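Local structure of time interval measuring enzyme TIME (Bombyx mori, 2E47) at residues 14-17 / 18-21. The protein probably converts superoxide radicals to hydrogen peroxide and oxygen as a copper- and zinc-binding dismutase, and is known as a time-interval-measuring clock protein. Residues are numbered along the deposited sequence; the frame is centred on the assembly and turned at random.
Sequences LSTE and TIRG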
loop_
_atom_site.group_PDB
_atom_site.type_symbol
_atom_site.label_atom_id
_atom_site.label_comp_id
_atom_site.label_asym_id
_atom_site.label_seq_id
_atom_site.Cartn_x
_atom_site.Cartn_y
_atom_site.Cartn_z
ATOM N N LEU A 14 -6.878 -7.858 -1.231
ATOM C CA LEU A 14 -6.942 -8.413 -2.598
ATOM C C LEU A 14 -8.349 -8.122 -3.186
ATOM O O LEU A 14 -9.339 -8.351 -2.490
ATOM C CB LEU A 14 -6.847 -9.912 -2.427
ATOM C CG LEU A 14 -5.454 -10.569 -2.461
ATOM C CD1 LEU A 14 -4.313 -9.600 -2.349
ATOM C CD2 LEU A 14 -5.273 -11.853 -1.674
ATOM N N SER A 15 -8.445 -7.637 -4.425
ATOM C CA SER A 15 -9.716 -7.281 -4.970
ATOM C C SER A 15 -9.628 -7.337 -6.520
ATOM O O SER A 15 -8.996 -6.466 -7.147
ATOM C CB SER A 15 -10.154 -5.873 -4.482
ATOM O OG SER A 15 -11.577 -5.744 -4.648
ATOM N N THR A 16 -10.276 -8.367 -7.076
ATOM C CA THR A 16 -10.263 -8.764 -8.469
ATOM C C THR A 16 -11.777 -9.018 -8.802
ATOM O O THR A 16 -12.616 -8.983 -7.878
ATOM C CB THR A 16 -9.346 -10.017 -8.512
ATOM O OG1 THR A 16 -7.994 -9.629 -8.864
ATOM C CG2 THR A 16 -9.791 -11.156 -9.315
ATOM N N GLU A 17 -12.114 -9.229 -10.085
ATOM C CA GLU A 17 -13.448 -9.663 -10.462
ATOM C C GLU A 17 -13.807 -10.956 -9.716
ATOM O O GLU A 17 -14.968 -11.126 -9.284
ATOM C CB GLU A 17 -13.551 -9.942 -11.974
ATOM C CG GLU A 17 -13.651 -8.698 -12.895
ATOM C CD GLU A 17 -14.530 -7.577 -12.313
ATOM O OE1 GLU A 17 -15.785 -7.728 -12.261
ATOM O OE2 GLU A 17 -13.959 -6.536 -11.915
ATOM N N THR A 18 -12.826 -11.866 -9.577
ATOM C CA THR A 18 -13.092 -13.169 -8.942
ATOM C C THR A 18 -12.597 -13.374 -7.494
ATOM O O THR A 18 -13.143 -14.204 -6.776
ATOM C CB THR A 18 -12.601 -14.354 -9.847
ATOM O OG1 THR A 18 -11.216 -14.169 -10.164
ATOM C CG2 THR A 18 -13.397 -14.411 -11.202
ATOM N N ILE A 19 -11.587 -12.624 -7.068
ATOM C CA ILE A 19 -10.913 -12.895 -5.811
ATOM C C ILE A 19 -11.036 -11.744 -4.852
ATOM O O ILE A 19 -10.855 -10.590 -5.262
ATOM C CB ILE A 19 -9.405 -13.245 -6.072
ATOM C CG1 ILE A 19 -9.289 -14.693 -6.592
ATOM C CG2 ILE A 19 -8.576 -13.024 -4.773
ATOM C CD1 ILE A 19 -8.076 -14.970 -7.256
ATOM N N ARG A 20 -11.383 -12.041 -3.594
ATOM C CA ARG A 20 -11.480 -11.014 -2.569
ATOM C C ARG A 20 -10.908 -11.492 -1.273
ATOM O O ARG A 20 -11.208 -12.609 -0.824
ATOM C CB ARG A 20 -12.956 -10.585 -2.277
ATOM C CG ARG A 20 -13.819 -10.363 -3.509
ATOM C CD ARG A 20 -13.895 -8.911 -3.880
ATOM N NE ARG A 20 -15.285 -8.597 -4.260
ATOM C CZ ARG A 20 -15.727 -8.517 -5.521
ATOM N NH1 ARG A 20 -17.011 -8.236 -5.755
ATOM N NH2 ARG A 20 -14.882 -8.702 -6.544
ATOM N N GLY A 21 -10.154 -10.611 -0.624
ATOM C CA GLY A 21 -9.685 -10.925 0.702
ATOM C C GLY A 21 -9.060 -9.783 1.431
ATOM O O GLY A 21 -8.761 -8.745 0.842
#
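Leu14 and Gly21 face each other as an antiparallel hydrogen-bonded pair in the beta hairpin joining strand 9-15 to strand 20-27, three residues back from the corners Glu17 and Thr18. Leu14 N lies 2.9 Å from Gly21 O, and the return bond from Gly21 N reaches Leu14 O at 3.0 Å. Lacking a side chain, Gly21 adds no bulk to the face where Leu14 CD2 lies. Nearer the bend, Thr16 N donates to Ile19 O (2.9 Å), and this bond closes the turn; the corner backbone angles resemble those of type I.

The inner face is the packed one. Leu14 CB and Ile19 CG2 approach to 4.3 Å, and both side chains also touch Ile39 and Ala149 in the Greek-key beta barrel of Cu,Zn superoxide dismutases; branched aliphatics suit this buried layer. Thr16 chi1 (-95°) is well off a staggered value, which goes with its methyl being pressed under the turn: CG2 stands 3.1 Å from Thr18 N and 3.9 Å from Ile19 CB, tight and probably slightly strained.

The other face, bearing Ser15 and Arg20, is exposed and looser; polar residues suit it, as Glu17 and Thr18 suit the exposed bend. Ser15 and Arg20 form a non-hydrogen-bonded pair, with Ser15 OG merely near the Arg20 CD methylene. Bends at chi2 and chi3 fold the long arginine back over the hairpin, so that NH2 meets Thr16 O at 2.6 Å, near the guanidinium plane; at 120° this bond is weak. Glu17 OE2 remains 5.9 Å from Arg20 NH2, too far for a salt bridge, although the opposite charges may attract. The chemistry therefore implies a hairpin end held chiefly by main-chain bonds and buried aliphatic packing, with the solvent-side guanidinium adding a weak side-chain bond.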